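Local structure of triosephosphate isomerase (4O4V) at residues E19-I24 with L47-Q52; E63-K68 with P80-F85; A110-A115 with M120-C125. The protein probably interconverts D-glyceraldehyde 3-phosphate and dihydroxyacetone phosphate as a homodimer, a step shared by glycolysis and gluconeogenesis. All coordinates share one frame; numbering follows the deposited sequence. Where two conformers were deposited one is given.

Contact 1 (E19-I24 with L47-Q52)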
# COMPACT_ATOMS: atom_id res chain seq x y z
N GLU A 19 -19.52 -4.46 1.79
CA GLU A 19 -19.51 -4.10 3.20
C GLU A 19 -19.14 -2.63 3.41
O GLU A 19 -19.70 -1.96 4.28
CB GLU A 19 -18.56 -4.99 3.97
CG GLU A 19 -19.02 -6.40 4.19
CD GLU A 19 -17.86 -7.23 4.71
OE1 GLU A 19 -17.01 -7.63 3.91
OE2 GLU A 19 -17.74 -7.41 5.94
N ALA A 20 -18.21 -2.13 2.60
CA ALA A 20 -17.84 -0.71 2.69
C ALA A 20 -19.05 0.15 2.37
O ALA A 20 -19.30 1.15 3.03
CB ALA A 20 -16.71 -0.41 1.76
N GLU A 21 -19.81 -0.22 1.34
CA GLU A 21 -20.98 0.55 0.96
C GLU A 21 -22.05 0.52 2.04
O GLU A 21 -22.71 1.53 2.28
CB GLU A 21 -21.52 0.09 -0.39
CG GLU A 21 -20.62 0.47 -1.56
CD GLU A 21 -21.00 -0.17 -2.87
OE1 GLU A 21 -21.71 -1.20 -2.87
OE2 GLU A 21 -20.56 0.36 -3.90
N LYS A 22 -22.24 -0.62 2.69
CA LYS A 22 -23.20 -0.70 3.79
C LYS A 22 -22.78 0.21 4.94
O LYS A 22 -23.61 0.88 5.56
CB LYS A 22 -23.31 -2.16 4.25
N LEU A 23 -21.49 0.22 5.26
CA LEU A 23 -20.99 1.07 6.34
C LEU A 23 -21.24 2.54 5.99
O LEU A 23 -21.65 3.33 6.84
CB LEU A 23 -19.52 0.81 6.54
CG LEU A 23 -18.78 1.61 7.61
CD1 LEU A 23 -19.52 1.63 8.91
CD2 LEU A 23 -17.41 0.99 7.79
N ILE A 24 -20.96 2.92 4.76
CA ILE A 24 -21.20 4.29 4.32
C ILE A 24 -22.67 4.68 4.46
O ILE A 24 -23.00 5.78 4.91
CB ILE A 24 -20.73 4.49 2.88
CG1 ILE A 24 -19.21 4.39 2.81
CG2 ILE A 24 -21.19 5.84 2.32
CD1 ILE A 24 -18.67 4.11 1.39
N LEU A 47 -11.21 3.90 -1.44
CA LEU A 47 -11.28 5.36 -1.39
C LEU A 47 -12.18 5.96 -2.47
O LEU A 47 -12.91 6.89 -2.17
CB LEU A 47 -9.89 5.98 -1.44
CG LEU A 47 -9.01 5.75 -0.19
CD1 LEU A 47 -7.64 6.34 -0.40
CD2 LEU A 47 -9.60 6.34 1.06
N PRO A 48 -12.15 5.45 -3.72
CA PRO A 48 -13.07 6.03 -4.70
C PRO A 48 -14.54 5.93 -4.30
O PRO A 48 -15.29 6.88 -4.45
CB PRO A 48 -12.73 5.30 -5.99
CG PRO A 48 -11.29 4.91 -5.81
CD PRO A 48 -11.21 4.50 -4.35
N THR A 49 -14.95 4.75 -3.86
CA THR A 49 -16.30 4.48 -3.37
C THR A 49 -16.65 5.49 -2.30
O THR A 49 -17.71 6.12 -2.32
CB THR A 49 -16.40 3.07 -2.73
OG1 THR A 49 -16.21 2.08 -3.72
CG2 THR A 49 -17.76 2.83 -2.12
N LEU A 50 -15.74 5.60 -1.35
CA LEU A 50 -15.99 6.40 -0.16
C LEU A 50 -16.12 7.89 -0.52
O LEU A 50 -17.00 8.58 -0.04
CB LEU A 50 -14.88 6.14 0.88
CG LEU A 50 -14.98 6.80 2.25
CD1 LEU A 50 -16.21 6.39 2.99
CD2 LEU A 50 -13.77 6.49 3.07
N GLN A 51 -15.25 8.37 -1.40
CA GLN A 51 -15.30 9.73 -1.87
C GLN A 51 -16.58 10.01 -2.62
O GLN A 51 -17.18 11.09 -2.45
CB GLN A 51 -14.06 10.06 -2.70
CG GLN A 51 -14.03 11.50 -3.23
CD GLN A 51 -13.83 12.54 -2.15
OE1 GLN A 51 -13.44 12.24 -1.03
NE2 GLN A 51 -14.10 13.79 -2.50
N GLN A 52 -17.03 9.08 -3.47
CA GLN A 52 -18.28 9.24 -4.20
C GLN A 52 -19.50 9.27 -3.29
O GLN A 52 -20.40 10.11 -3.48
CB GLN A 52 -18.41 8.11 -5.21
O HOH W 1 -18.45 1.15 -5.14
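Ile24 reaches across from helix 17-28 and meets both Thr49 and Leu50 on helix 47-53. Its CG1 branch stands beside its backbone N (chi1 -68°) and, extended to CD1, runs obliquely to the side chains of Thr49 and Leu50. Ile24 CG1 lies 3.6 Å from Leu50 CD1, while the terminal CD1 of Ile24 is 3.8 Å from Thr49 CG2. CB of Leu50 points along the interface, and it is the CD1 branch that comes up to Ile24. One turn earlier, Glu21 crosses Thr49 at about a right angle, so that its CG rests 3.8 Å from Thr49 CG2. The Thr49 methyl thus sits against aliphatic carbon of both Glu21 and Ile24. Beside it, a water donates to Glu21 OE2 at 2.6 Å and is also bonded to Thr49 OG1, a polar bridge next to the apolar pair. Thr49 and Leu50 were each modelled in two conformers, one of which is described. The two segments run nearly parallel, 24° apart, their axes 10.3 Å from each other at closest approach. They belong to successive outer helices of the TIM barrel; Leu50 also packs on Val60 of strand 59-62, and Leu47 and Pro48 touch Ile45 of the second subunit.

Contact 2 (E63-K68 with P80-F85)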
# COMPACT_ATOMS: atom_id res chain seq x y z
N GLU A 63 -4.92 6.07 4.43
CA GLU A 63 -4.31 5.48 5.62
C GLU A 63 -2.78 5.54 5.61
O GLU A 63 -2.12 5.18 6.59
CB GLU A 63 -4.75 4.03 5.83
CG GLU A 63 -6.24 3.91 6.22
CD GLU A 63 -6.68 2.48 6.45
OE1 GLU A 63 -5.84 1.60 6.68
OE2 GLU A 63 -7.93 2.23 6.40
N ASN A 64 -2.22 5.98 4.49
CA ASN A 64 -0.79 6.07 4.24
C ASN A 64 -0.61 6.74 2.88
O ASN A 64 -1.53 6.72 2.06
CB ASN A 64 -0.15 4.68 4.22
CG ASN A 64 1.34 4.71 4.06
OD1 ASN A 64 2.01 5.54 4.65
ND2 ASN A 64 1.87 3.79 3.25
N VAL A 65 0.60 7.24 2.61
CA VAL A 65 1.00 7.68 1.26
C VAL A 65 2.49 7.44 1.15
O VAL A 65 3.20 7.30 2.15
CB VAL A 65 0.72 9.18 1.00
CG1 VAL A 65 -0.72 9.52 1.11
CG2 VAL A 65 1.52 10.09 1.90
N PHE A 66 3.01 7.41 -0.07
CA PHE A 66 4.45 7.30 -0.28
C PHE A 66 5.11 8.70 -0.28
O PHE A 66 4.45 9.70 -0.06
CB PHE A 66 4.71 6.50 -1.58
CG PHE A 66 6.13 6.08 -1.76
CD1 PHE A 66 6.79 5.28 -0.84
CD2 PHE A 66 6.85 6.48 -2.89
CE1 PHE A 66 8.09 4.90 -1.03
CE2 PHE A 66 8.14 6.11 -3.07
CZ PHE A 66 8.77 5.34 -2.16
N THR A 67 6.43 8.76 -0.46
CA THR A 67 7.21 10.00 -0.36
C THR A 67 7.41 10.75 -1.67
O THR A 67 7.96 11.84 -1.67
CB THR A 67 8.60 9.67 0.14
OG1 THR A 67 9.09 8.60 -0.66
CG2 THR A 67 8.61 9.28 1.63
N LYS A 68 6.99 10.17 -2.78
CA LYS A 68 7.25 10.71 -4.11
C LYS A 68 5.95 10.88 -4.89
O LYS A 68 4.97 10.22 -4.57
CB LYS A 68 8.17 9.73 -4.87
CG LYS A 68 9.50 9.45 -4.18
CD LYS A 68 10.43 10.65 -4.16
CE LYS A 68 11.79 10.24 -3.60
NZ LYS A 68 12.77 11.36 -3.57
N PRO A 80 -0.49 12.64 -5.41
CA PRO A 80 -1.30 13.13 -6.55
C PRO A 80 -2.46 12.19 -6.91
O PRO A 80 -3.50 12.64 -7.36
CB PRO A 80 -0.29 13.24 -7.69
CG PRO A 80 1.08 13.35 -6.99
CD PRO A 80 0.95 12.60 -5.73
N MET A 81 -2.26 10.88 -6.75
CA MET A 81 -3.31 9.93 -7.13
C MET A 81 -4.52 10.14 -6.23
O MET A 81 -5.66 10.17 -6.69
CB MET A 81 -2.82 8.50 -6.98
CG MET A 81 -1.63 8.11 -7.83
SD MET A 81 -1.10 6.44 -7.38
CE MET A 81 0.43 6.33 -8.32
N ILE A 82 -4.28 10.25 -4.94
CA ILE A 82 -5.32 10.46 -3.95
C ILE A 82 -6.00 11.80 -4.19
O ILE A 82 -7.24 11.89 -4.20
CB ILE A 82 -4.71 10.35 -2.54
CG1 ILE A 82 -4.23 8.91 -2.28
CG2 ILE A 82 -5.68 10.81 -1.46
CD1 ILE A 82 -3.16 8.85 -1.20
N LYS A 83 -5.22 12.85 -4.40
CA LYS A 83 -5.78 14.17 -4.64
C LYS A 83 -6.62 14.20 -5.90
O LYS A 83 -7.55 15.01 -6.00
CB LYS A 83 -4.68 15.21 -4.73
CG LYS A 83 -3.96 15.49 -3.43
CD LYS A 83 -3.02 16.66 -3.60
CE LYS A 83 -3.79 18.00 -3.67
NZ LYS A 83 -4.55 18.34 -2.44
N SER A 84 -6.34 13.34 -6.88
CA SER A 84 -7.08 13.38 -8.13
C SER A 84 -8.52 12.93 -7.96
O SER A 84 -9.36 13.19 -8.83
CB SER A 84 -6.36 12.57 -9.23
OG SER A 84 -6.56 11.16 -9.13
N PHE A 85 -8.85 12.27 -6.85
CA PHE A 85 -10.22 11.94 -6.49
C PHE A 85 -10.86 13.02 -5.62
O PHE A 85 -12.04 12.91 -5.30
CB PHE A 85 -10.30 10.59 -5.77
CG PHE A 85 -10.02 9.43 -6.67
CD1 PHE A 85 -11.04 8.81 -7.36
CD2 PHE A 85 -8.73 8.97 -6.86
CE1 PHE A 85 -10.78 7.74 -8.21
CE2 PHE A 85 -8.47 7.91 -7.69
CZ PHE A 85 -9.48 7.29 -8.37
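Val65, with the backbone of Asn64 beside it, meets Ile82 of helix 79-83 from the loop that leaves strand 59-62. Just before them, Glu63 turns to the dimer interface, where its OE1 accepts a hydrogen bond from Gly75 N of the second subunit. Asn64 meets the helix with its backbone, its O lying 4.2 Å from Ile82 CD1; its side chain is directed away from the helix, and OD1 is hydrogen-bonded to Lys111 NZ. Val65 carries most of the contact. Its CG1, held beside the backbone N (chi1 -60°), meets Ile82 CD1 at the end of that chain at 3.4 Å, closer than carbon atoms usually approach. The two side chains cross at about a right angle, methyl against methyl, and neither brings a polar atom to the meeting point. Val65 also packs on Thr90 and Leu92 of strand 89-92, so it lies between that strand and helix 79-83, within a beta-alpha-beta unit of the TIM barrel in which the chain makes a long excursion before entering the helix. Phe66 turns to other partners: its ring meets that of Phe73, and its backbone is hydrogen-bonded to Val77. The hydroxyl OG1 of Thr67 lies 3.5 Å above the plane of the Phe66 ring, over its centre, while the Thr67 side chain touches Phe107 and Ala110 of helix 105-117. On the second segment, past Ile82, Ser84 OG donates to Met81 O at 2.8 Å, tilted 26° from the carbonyl plane, and is also hydrogen-bonded to Val17 N of the second subunit.

Contact 3 (A110-A115 with M120-C125)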
# COMPACT_ATOMS: atom_id res chain seq x y z
N ALA A 110 9.77 12.56 5.81
CA ALA A 110 9.75 12.84 4.39
C ALA A 110 8.31 12.79 3.88
O ALA A 110 7.92 13.60 3.04
CB ALA A 110 10.64 11.86 3.65
N LYS A 111 7.50 11.84 4.34
CA LYS A 111 6.09 11.76 3.94
C LYS A 111 5.31 12.99 4.40
O LYS A 111 4.50 13.55 3.63
CB LYS A 111 5.43 10.51 4.53
CG LYS A 111 5.91 9.22 3.94
CD LYS A 111 5.20 8.01 4.52
CE LYS A 111 5.73 6.74 3.87
NZ LYS A 111 4.85 5.59 4.15
N ALA A 112 5.54 13.43 5.62
CA ALA A 112 4.81 14.58 6.13
C ALA A 112 5.13 15.84 5.32
O ALA A 112 4.23 16.58 4.94
CB ALA A 112 5.15 14.82 7.60
N LYS A 113 6.41 16.06 5.04
CA LYS A 113 6.81 17.21 4.26
C LYS A 113 6.19 17.14 2.86
O LYS A 113 5.64 18.14 2.37
CB LYS A 113 8.32 17.27 4.16
CG LYS A 113 8.87 18.45 3.35
CD LYS A 113 10.40 18.51 3.38
CE LYS A 113 10.99 19.72 2.63
NZ LYS A 113 10.77 19.63 1.19
N PHE A 114 6.31 16.00 2.20
CA PHE A 114 5.81 15.86 0.84
C PHE A 114 4.30 16.01 0.78
O PHE A 114 3.78 16.73 -0.08
CB PHE A 114 6.24 14.52 0.24
CG PHE A 114 5.84 14.36 -1.18
CD1 PHE A 114 6.52 15.02 -2.15
CD2 PHE A 114 4.75 13.56 -1.54
CE1 PHE A 114 6.13 14.92 -3.48
CE2 PHE A 114 4.38 13.46 -2.85
CZ PHE A 114 5.06 14.14 -3.80
N ALA A 115 3.59 15.40 1.72
CA ALA A 115 2.13 15.51 1.73
C ALA A 115 1.69 16.98 1.92
O ALA A 115 0.86 17.50 1.16
CB ALA A 115 1.54 14.63 2.80
N MET A 120 -1.99 18.30 1.03
CA MET A 120 -2.66 17.40 1.94
C MET A 120 -2.70 17.97 3.33
O MET A 120 -1.93 18.84 3.72
CB MET A 120 -1.92 16.08 2.05
CG MET A 120 -1.81 15.38 0.74
SD MET A 120 -3.38 14.84 0.05
CE MET A 120 -3.95 13.58 1.18
N LYS A 121 -3.61 17.40 4.08
CA LYS A 121 -3.63 17.50 5.53
C LYS A 121 -3.28 16.16 6.12
O LYS A 121 -3.59 15.12 5.50
CB LYS A 121 -5.02 17.93 5.99
CG LYS A 121 -5.48 19.26 5.40
CD LYS A 121 -6.90 19.61 5.85
CE LYS A 121 -7.37 20.96 5.29
NZ LYS A 121 -8.61 21.39 5.97
N ILE A 122 -2.64 16.15 7.29
CA ILE A 122 -2.13 14.93 7.85
C ILE A 122 -2.58 14.68 9.27
O ILE A 122 -2.72 15.64 10.06
CB ILE A 122 -0.57 14.85 7.79
CG1 ILE A 122 0.13 15.86 8.69
CG2 ILE A 122 -0.09 14.99 6.34
CD1 ILE A 122 1.66 15.74 8.72
N ILE A 123 -2.77 13.41 9.60
CA ILE A 123 -2.95 12.95 10.97
C ILE A 123 -1.69 12.17 11.29
O ILE A 123 -1.51 11.02 10.82
CB ILE A 123 -4.19 12.08 11.15
CG1 ILE A 123 -5.47 12.81 10.73
CG2 ILE A 123 -4.29 11.58 12.59
CD1 ILE A 123 -6.65 11.88 10.50
N TYR A 124 -0.78 12.78 12.03
CA TYR A 124 0.56 12.22 12.28
C TYR A 124 0.55 11.52 13.64
O TYR A 124 0.23 12.16 14.66
CB TYR A 124 1.61 13.33 12.25
CG TYR A 124 3.03 12.83 12.17
CD1 TYR A 124 3.73 12.51 13.29
CD2 TYR A 124 3.64 12.66 10.93
CE1 TYR A 124 5.08 12.06 13.20
CE2 TYR A 124 4.95 12.24 10.84
CZ TYR A 124 5.65 11.93 11.96
OH TYR A 124 6.96 11.53 11.80
N CYS A 125 0.87 10.24 13.67
CA CYS A 125 0.76 9.44 14.88
C CYS A 125 2.09 9.23 15.56
O CYS A 125 3.12 9.10 14.91
CB CYS A 125 0.18 8.06 14.49
SG CYS A 125 -1.43 8.09 13.69
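Ala112 and Ala115, a turn apart on helix 105-117, present small methyl knobs to the larger side chains of Met120, Ile122 and Tyr124. Ile122 meets both with its two branches. Its CG1 stands between the backbone N and the carbonyl carbon (chi1 68°), carrying CD1 up to the methyl of Ala112, while CG2 turns to the other alanine, 3.9 Å from Ala115 CB. Each alanine methyl sits in the notch between two side chains. The CB of Ala112 has Ile122 CD1 at 3.8 Å and, on another side, the ring of Tyr124, whose CE2 corner it approaches obliquely at 4.1 Å. The CB of Ala115 lies in the angle between Ile122 and the CB of Met120, 3.8 Å away. The small size of Ala112 probably lets the strand lie close, its CA being 7.2 Å from that of Ile122.

At the end nearest the turn, Met120 starts out toward the helix, but its chain, bent at chi2 and chi3, leads its sulfur away; a second conformer exists for this residue. Met120 N donates to Ala115 O at 3.0 Å, with an N-H...O angle of 156°, and comes from above the carbonyl plane. The bond ties the approach to the strand to the last part of the helix, and at this short turn the CA atoms of Ala115 and Met120 are 5.2 Å apart. The helix and strand run almost antiparallel, at 159°, as helix and following strand do in a TIM barrel. Strand 121-126 lies between strand 89-92, through backbone hydrogen bonds of Lys121 and Ile123 with Thr90, and strand 161-165, through those of Ile122 with Val162, while Met120 packs beside Val79 and Lys83 of helix 79-83.

From the N terminus the three contacts follow one another in series, none nested in or crossing another. Contact 1 closes a 22-residue connection that includes strand 37-41, joining two successive helices on the outside of the barrel. Contact 2 closes the long loop after strand 59-62 on the helix that follows, and contact 3 closes the short turn between helix 105-117 and strand 121-126. Contacts 1 and 2 both touch the second subunit, and Phe85 beside Pro48 and Gln51 joins them. Contacts 2 and 3, with centres 10 Å apart, are linked more closely, since Lys111 reaches Asn64 and Phe114 packs against the backbone of Thr67 and Lys68; contacts 1 and 3 do not touch.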